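Local coordinates for putative beta-glucosidase (Bifidobacterium adolescentis, PDB 5WAB), which hydrolyses terminal beta-linked glucose from glycosides as a family 3 glycoside hydrolase, and probably also acts on arabinopyranosyl-substituted ginsenosides, at residues Val110-Asn115 and Glu127-Ala132; Asn115-Arg120 and Pro506-Trp511; Ile498-Asn503 and Ala537-Phe542. All blocks are in the same frame, centred on the assembly; numbering follows the deposited sequence.

Contact 1 of 3, residues Val110-Asn115 and Glu127-Ala132; sequences VNIKRN and EDPYLA
The loop joining strand 102-106 to helix 129-144, part of a beta-alpha unit in the TIM-barrel-like N-terminal domain, doubles back so that residues 110-115 pack on the start of that helix. Van der Waals contact carries the pairing, and Ile112 makes three of its four closest residue contacts. Its CG2, anti to the backbone N, lies 3.7 Å from Glu127 O, while CD1, at the tip of the longer branch, comes within 3.8 Å of Pro129 CA and 4.2 Å of Pro129 CB. Beta-branching suits this place, since two separate arms meet the approach to the helix and its first residue; Ile179 and Tyr180 of helix 173-180 also touch Ile112. An alanine here would remove both arms and would probably leave the helix start less firmly seated on the loop. The backbones draw close where Lys113 centres an inverse gamma turn: Lys113 O stands 3.6 Å from Glu127 CB. From there the charged ends diverge, each to a backbone partner outside the two segments, Lys113 NZ to the carbonyls of Cys121 and Tyr124, and Glu127 OE1 to Thr497 N. At the helix end, Asp128 is the N-cap residue; OD1 forms a salt bridge with Arg529, whereas OD2 turns its anti lone pair to Leu131 N at 3.0 Å, with an N-H...O angle of 160°.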
# COMPACT_ATOMS: atom_id res chain seq x y z
N VAL A 110 3.22 4.33 1.58
CA VAL A 110 3.47 3.54 0.38
C VAL A 110 4.76 2.73 0.49
O VAL A 110 5.30 2.28 -0.52
CB VAL A 110 3.47 4.42 -0.89
CG1 VAL A 110 2.13 5.08 -1.09
CG2 VAL A 110 4.57 5.48 -0.84
N ASN A 111 5.27 2.53 1.70
CA ASN A 111 6.48 1.74 1.87
C ASN A 111 6.29 0.32 1.37
O ASN A 111 5.22 -0.28 1.54
CB ASN A 111 6.93 1.72 3.33
CG ASN A 111 7.31 3.09 3.84
OD1 ASN A 111 6.64 3.64 4.71
ND2 ASN A 111 8.39 3.64 3.31
N ILE A 112 7.32 -0.21 0.71
CA ILE A 112 7.28 -1.56 0.19
C ILE A 112 7.23 -2.56 1.34
O ILE A 112 7.96 -2.43 2.33
CB ILE A 112 8.50 -1.81 -0.71
CG1 ILE A 112 8.44 -0.91 -1.94
CG2 ILE A 112 8.59 -3.28 -1.11
CD1 ILE A 112 7.18 -1.10 -2.77
N LYS A 113 6.35 -3.55 1.22
CA LYS A 113 6.30 -4.66 2.17
C LYS A 113 7.40 -5.64 1.79
O LYS A 113 7.18 -6.64 1.10
CB LYS A 113 4.92 -5.31 2.16
CG LYS A 113 3.83 -4.31 2.44
CD LYS A 113 2.45 -4.92 2.53
CE LYS A 113 1.43 -3.80 2.60
NZ LYS A 113 0.02 -4.24 2.78
N ARG A 114 8.62 -5.30 2.20
CA ARG A 114 9.77 -6.16 1.95
C ARG A 114 9.57 -7.53 2.57
O ARG A 114 9.82 -8.56 1.94
CB ARG A 114 11.04 -5.50 2.48
CG ARG A 114 12.24 -6.42 2.60
CD ARG A 114 13.44 -5.63 3.08
NE ARG A 114 14.68 -6.39 3.08
CZ ARG A 114 15.30 -6.79 4.19
NH1 ARG A 114 14.80 -6.49 5.37
NH2 ARG A 114 16.43 -7.49 4.11
N ASN A 115 9.12 -7.55 3.82
CA ASN A 115 8.86 -8.77 4.56
C ASN A 115 7.49 -8.67 5.20
O ASN A 115 7.18 -7.66 5.85
CB ASN A 115 9.95 -8.99 5.61
CG ASN A 115 9.79 -10.31 6.34
OD1 ASN A 115 8.82 -10.53 7.05
ND2 ASN A 115 10.76 -11.20 6.15
N GLU A 127 3.73 -5.36 -1.92
CA GLU A 127 5.13 -5.71 -2.07
C GLU A 127 5.69 -5.26 -3.41
O GLU A 127 6.90 -5.33 -3.62
CB GLU A 127 5.32 -7.22 -1.95
CG GLU A 127 4.80 -8.00 -3.17
CD GLU A 127 4.71 -9.50 -2.94
OE1 GLU A 127 4.34 -9.92 -1.83
OE2 GLU A 127 5.03 -10.26 -3.88
N ASP A 128 4.83 -4.81 -4.33
CA ASP A 128 5.24 -4.43 -5.67
C ASP A 128 5.21 -2.92 -5.82
O ASP A 128 4.22 -2.29 -5.42
CB ASP A 128 4.33 -5.07 -6.71
CG ASP A 128 4.73 -4.71 -8.12
OD1 ASP A 128 5.76 -5.26 -8.58
OD2 ASP A 128 4.05 -3.88 -8.77
N PRO A 129 6.25 -2.30 -6.37
CA PRO A 129 6.24 -0.83 -6.47
C PRO A 129 5.19 -0.28 -7.42
O PRO A 129 4.57 0.74 -7.12
CB PRO A 129 7.67 -0.50 -6.92
CG PRO A 129 8.15 -1.74 -7.60
CD PRO A 129 7.51 -2.88 -6.88
N TYR A 130 4.96 -0.94 -8.57
CA TYR A 130 3.99 -0.42 -9.53
C TYR A 130 2.58 -0.41 -8.95
O TYR A 130 1.84 0.56 -9.11
CB TYR A 130 4.02 -1.24 -10.81
CG TYR A 130 3.12 -0.71 -11.91
CD1 TYR A 130 1.76 -1.02 -11.94
CD2 TYR A 130 3.63 0.06 -12.95
CE1 TYR A 130 0.93 -0.55 -12.94
CE2 TYR A 130 2.80 0.53 -13.96
CZ TYR A 130 1.45 0.22 -13.95
OH TYR A 130 0.62 0.68 -14.95
N LEU A 131 2.19 -1.51 -8.31
CA LEU A 131 0.85 -1.60 -7.74
C LEU A 131 0.66 -0.56 -6.64
O LEU A 131 -0.38 0.11 -6.58
CB LEU A 131 0.63 -3.00 -7.18
CG LEU A 131 -0.75 -3.31 -6.60
CD1 LEU A 131 -1.82 -3.28 -7.68
CD2 LEU A 131 -0.74 -4.65 -5.87
N ALA A 132 1.65 -0.39 -5.77
CA ALA A 132 1.53 0.57 -4.68
C ALA A 132 1.37 1.99 -5.21
O ALA A 132 0.55 2.77 -4.71
CB ALA A 132 2.73 0.47 -3.74

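Contact 2 of 3, residues Asn115-Arg120 and Pro506-Trp511; sequences NPLGGR and PSMINW
Asn115 lies flat against the indole of Trp511. Its CB sits over one face of the six-membered ring, 3.5 Å from the centroid and 16° off the ring normal, a CH-pi contact, and the amide beyond it stacks on the ring system with the two planes only 15° apart. Asparagine suits the place because it offers a flat group for the ring and polar edges for its surroundings. Two bonds fix the rotation of that amide. Asn115 ND2 donates to Ser507 OG at 3.2 Å, close to the amide plane, and Asn115 OD1 accepts from Leu117 N at 2.8 Å in the carbonyl plane, closing an Asx turn. The oxygen and nitrogen are thereby told apart: a flipped amide would set its NH2 against Leu117 N and would probably lose that bond.

Leu117 flanks the same indole, its CB 3.9 Å from Trp511 CZ2. Its CD1 touches Met508 CE at 4.0 Å; the bend in the methionine chain at chi2 brings the flexible thioether to the leucine, with SD passing near the asparagine amide.

Further out, the backbone positions these groups. A type I beta turn from Asn115 to Gly118, closed by Gly118 N bonding to Asn115 O, presents Asn115 and Leu117 to the tryptophan. The turn is itself held from outside, by Ser452 OG bonding to Pro116 O and by backbone bonding between Leu117 and Arg421. Ser507 OG also bonds Asp505 OD1, which would probably strengthen the hydroxyl as an acceptor.

The contact thus ties the loop between strand 102-106 and helix 129-144, in the N-terminal domain, to the C-terminal-domain loop running from strand 498-499 to strand 517-519.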
# COMPACT_ATOMS: atom_id res chain seq x y z
N ASN A 115 9.12 -7.55 3.82
CA ASN A 115 8.86 -8.77 4.56
C ASN A 115 7.49 -8.67 5.20
O ASN A 115 7.18 -7.66 5.85
CB ASN A 115 9.95 -8.99 5.61
CG ASN A 115 9.79 -10.31 6.34
OD1 ASN A 115 8.82 -10.53 7.05
ND2 ASN A 115 10.76 -11.20 6.15
N PRO A 116 6.64 -9.70 5.06
CA PRO A 116 5.26 -9.59 5.58
C PRO A 116 5.18 -9.47 7.09
O PRO A 116 4.10 -9.18 7.61
CB PRO A 116 4.61 -10.89 5.09
CG PRO A 116 5.74 -11.84 4.92
CD PRO A 116 6.91 -11.02 4.47
N LEU A 117 6.28 -9.71 7.81
CA LEU A 117 6.30 -9.53 9.26
C LEU A 117 6.38 -8.07 9.68
O LEU A 117 6.29 -7.79 10.88
CB LEU A 117 7.48 -10.28 9.87
CG LEU A 117 7.49 -11.81 9.78
CD1 LEU A 117 8.76 -12.34 10.42
CD2 LEU A 117 6.25 -12.42 10.44
N GLY A 118 6.56 -7.15 8.74
CA GLY A 118 6.64 -5.74 9.05
C GLY A 118 5.44 -5.22 9.81
O GLY A 118 4.30 -5.41 9.38
N GLY A 119 5.68 -4.55 10.94
CA GLY A 119 4.60 -4.15 11.82
C GLY A 119 3.61 -3.18 11.20
O GLY A 119 2.44 -3.15 11.61
N ARG A 120 4.04 -2.38 10.23
CA ARG A 120 3.18 -1.39 9.59
C ARG A 120 2.58 -1.87 8.27
O ARG A 120 2.00 -1.05 7.54
CB ARG A 120 3.95 -0.10 9.33
CG ARG A 120 4.47 0.62 10.55
CD ARG A 120 3.38 1.28 11.38
NE ARG A 120 2.82 2.49 10.77
CZ ARG A 120 3.46 3.65 10.68
NH1 ARG A 120 4.70 3.78 11.13
NH2 ARG A 120 2.85 4.69 10.12
N PRO A 506 13.35 -14.26 0.62
CA PRO A 506 14.80 -14.02 0.49
C PRO A 506 15.32 -12.93 1.42
O PRO A 506 16.54 -12.78 1.53
CB PRO A 506 14.95 -13.60 -0.97
CG PRO A 506 13.63 -13.01 -1.32
CD PRO A 506 12.61 -13.82 -0.57
N SER A 507 14.43 -12.20 2.10
CA SER A 507 14.82 -11.17 3.06
C SER A 507 14.97 -11.71 4.48
O SER A 507 15.56 -11.02 5.32
CB SER A 507 13.78 -10.05 3.08
OG SER A 507 12.57 -10.52 3.65
N MET A 508 14.45 -12.91 4.76
CA MET A 508 14.44 -13.39 6.14
C MET A 508 15.85 -13.55 6.69
O MET A 508 16.07 -13.40 7.89
CB MET A 508 13.68 -14.72 6.20
CG MET A 508 13.30 -15.14 7.59
SD MET A 508 12.40 -13.84 8.43
CE MET A 508 12.01 -14.68 9.97
N ILE A 509 16.81 -13.84 5.81
CA ILE A 509 18.20 -13.93 6.22
C ILE A 509 18.69 -12.58 6.76
O ILE A 509 19.47 -12.53 7.71
CB ILE A 509 19.04 -14.45 5.03
CG1 ILE A 509 20.45 -14.83 5.44
CG2 ILE A 509 19.04 -13.46 3.87
CD1 ILE A 509 21.20 -15.50 4.32
N ASN A 510 18.23 -11.48 6.17
CA ASN A 510 18.59 -10.15 6.64
C ASN A 510 17.38 -9.45 7.25
O ASN A 510 16.96 -8.39 6.77
CB ASN A 510 19.14 -9.30 5.50
CG ASN A 510 20.48 -9.77 5.02
OD1 ASN A 510 21.48 -9.66 5.72
ND2 ASN A 510 20.52 -10.27 3.79
N TRP A 511 16.81 -10.04 8.30
CA TRP A 511 15.64 -9.51 8.96
C TRP A 511 15.65 -9.91 10.43
O TRP A 511 15.76 -11.10 10.73
CB TRP A 511 14.36 -10.03 8.28
CG TRP A 511 13.10 -9.58 8.94
CD1 TRP A 511 12.49 -10.18 10.00
CD2 TRP A 511 12.29 -8.46 8.57
NE1 TRP A 511 11.34 -9.50 10.32
CE2 TRP A 511 11.19 -8.44 9.47
CE3 TRP A 511 12.37 -7.48 7.58
CZ2 TRP A 511 10.19 -7.47 9.40
CZ3 TRP A 511 11.37 -6.51 7.52
CH2 TRP A 511 10.30 -6.52 8.42

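Contact 3 of 3, residues Ile498-Asn503 and Ala537-Phe542; sequences IPMNIN and AVDYPF
A classic beta bulge marks the tight half of this contact, where Asp539 and Tyr540 both face Ile498 across an antiparallel pair. Ile498 N donates to Tyr540 O at 3.0 Å, nearly along the C=O axis, and Tyr540 N returns a bond to Ile498 O at 3.1 Å. The extra residue lets Asp539 N reach the same carbonyl oxygen in a weak, bent bond. Ile498 and Tyr540 point the same way, so that Ile498 CD1, an apolar tip suited to a buried residue, packs 4.0 Å from Tyr540 CD2.

Beyond the bulge the packing gives way to solvent. The exposed Met500, bent at chi2 and chi3, lays its SD 3.7 Å from Asp539 CA, a pliable cover for the corner. A water donates to Pro499 O at 3.1 Å and to Asp539 OD2 at 2.9 Å, bridging the segments beside the bulge. Asp539 suits this corner as an acceptor; OD2 also takes a weak bond from Ala457 N.

Within the family 3 C-terminal domain the pair ties strand 498-499 to the chain leading from helix 528-531 toward strand 551-560; Ile498 and Tyr540 rest on Leu319 of strand 317-321, and Tyr531 of that helix touches Pro499 and Val538.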
# COMPACT_ATOMS: atom_id res chain seq x y z
N ILE A 498 1.40 -14.84 -0.47
CA ILE A 498 1.24 -15.71 0.69
C ILE A 498 2.19 -16.90 0.55
O ILE A 498 1.92 -17.82 -0.22
CB ILE A 498 -0.20 -16.20 0.85
CG1 ILE A 498 -1.16 -15.02 0.94
CG2 ILE A 498 -0.32 -17.07 2.09
CD1 ILE A 498 -2.61 -15.44 1.18
N PRO A 499 3.29 -16.93 1.29
CA PRO A 499 4.29 -17.99 1.09
C PRO A 499 3.92 -19.26 1.86
O PRO A 499 3.05 -19.26 2.72
CB PRO A 499 5.57 -17.36 1.64
CG PRO A 499 5.07 -16.47 2.74
CD PRO A 499 3.73 -15.93 2.28
N MET A 500 4.62 -20.34 1.51
CA MET A 500 4.46 -21.58 2.27
C MET A 500 5.09 -21.47 3.65
O MET A 500 4.68 -22.18 4.58
CB MET A 500 5.05 -22.76 1.50
CG MET A 500 4.26 -23.16 0.25
SD MET A 500 2.53 -23.56 0.60
CE MET A 500 2.70 -25.06 1.56
N ASN A 501 6.08 -20.60 3.81
CA ASN A 501 6.86 -20.48 5.04
C ASN A 501 7.65 -19.18 4.96
O ASN A 501 8.17 -18.83 3.89
CB ASN A 501 7.80 -21.68 5.22
CG ASN A 501 8.41 -21.74 6.61
OD1 ASN A 501 8.98 -20.76 7.10
ND2 ASN A 501 8.29 -22.89 7.26
N ILE A 502 7.73 -18.46 6.08
CA ILE A 502 8.48 -17.19 6.10
C ILE A 502 9.94 -17.42 5.75
O ILE A 502 10.62 -16.51 5.24
CB ILE A 502 8.33 -16.49 7.46
CG1 ILE A 502 8.92 -15.08 7.41
CG2 ILE A 502 8.98 -17.30 8.57
CD1 ILE A 502 8.31 -14.17 6.36
N ASN A 503 10.46 -18.62 6.01
CA ASN A 503 11.86 -18.91 5.68
C ASN A 503 12.09 -19.07 4.19
O ASN A 503 13.23 -19.30 3.78
CB ASN A 503 12.32 -20.15 6.43
CG ASN A 503 12.47 -19.91 7.91
OD1 ASN A 503 12.49 -18.77 8.36
ND2 ASN A 503 12.58 -20.99 8.68
N ALA A 537 7.69 -22.64 -4.79
CA ALA A 537 6.27 -22.75 -4.48
C ALA A 537 5.85 -21.68 -3.48
O ALA A 537 6.63 -21.26 -2.62
CB ALA A 537 5.94 -24.14 -3.93
N VAL A 538 4.62 -21.21 -3.64
CA VAL A 538 3.98 -20.32 -2.69
C VAL A 538 2.59 -20.86 -2.42
O VAL A 538 2.06 -21.70 -3.16
CB VAL A 538 3.90 -18.87 -3.21
CG1 VAL A 538 5.29 -18.28 -3.36
CG2 VAL A 538 3.16 -18.83 -4.54
N ASP A 539 1.99 -20.38 -1.33
CA ASP A 539 0.63 -20.81 -1.01
C ASP A 539 -0.37 -20.15 -1.97
O ASP A 539 -1.15 -20.84 -2.63
CB ASP A 539 0.30 -20.48 0.44
CG ASP A 539 -0.81 -21.35 0.99
OD1 ASP A 539 -1.22 -22.31 0.31
OD2 ASP A 539 -1.26 -21.08 2.12
N TYR A 540 -0.34 -18.82 -2.06
CA TYR A 540 -1.18 -18.11 -3.00
C TYR A 540 -0.36 -16.99 -3.63
O TYR A 540 0.27 -16.20 -2.90
CB TYR A 540 -2.44 -17.56 -2.32
CG TYR A 540 -3.29 -18.66 -1.71
CD1 TYR A 540 -4.26 -19.32 -2.45
CD2 TYR A 540 -3.10 -19.06 -0.39
CE1 TYR A 540 -5.03 -20.33 -1.90
CE2 TYR A 540 -3.86 -20.07 0.18
CZ TYR A 540 -4.82 -20.70 -0.58
OH TYR A 540 -5.58 -21.71 -0.02
N PRO A 541 -0.31 -16.90 -4.96
CA PRO A 541 0.60 -15.97 -5.62
C PRO A 541 0.07 -14.54 -5.65
O PRO A 541 -1.13 -14.28 -5.49
CB PRO A 541 0.72 -16.53 -7.03
CG PRO A 541 -0.62 -17.17 -7.27
CD PRO A 541 -1.06 -17.72 -5.93
N PHE A 542 1.00 -13.62 -5.87
CA PHE A 542 0.66 -12.22 -6.06
C PHE A 542 -0.35 -12.07 -7.19
O PHE A 542 -0.20 -12.67 -8.26
CB PHE A 542 1.94 -11.44 -6.34
CG PHE A 542 1.72 -10.00 -6.70
CD1 PHE A 542 1.56 -9.05 -5.70
CD2 PHE A 542 1.69 -9.60 -8.02
CE1 PHE A 542 1.36 -7.72 -6.03
CE2 PHE A 542 1.49 -8.28 -8.35
CZ PHE A 542 1.33 -7.34 -7.36
O HOH W 1 0.66 -20.50 4.16

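How the contacts relate
Contact 1 is wholly buried near the centre of the chain, contact 2 largely buried farther out, and contact 3 partly open to solvent. Contacts 1 and 2 share Asn115 and the same loop, but the first stays within the N-terminal domain while the second crosses to the C-terminal one, which contains all of contact 3; contacts 2 and 3 both use the chain from strand 498-499 onward. Their chemistry follows: aliphatic packing in 1, a stacked amide in 2, backbone pairing and water in 3. Arg114 of contact 1 packs on Trp511 and probably bonds Asn510 O. Phe542 of contact 3 touches Asp128 and Leu131, and Ile502 packs on Asn115, Pro116 and Met508, joining all three.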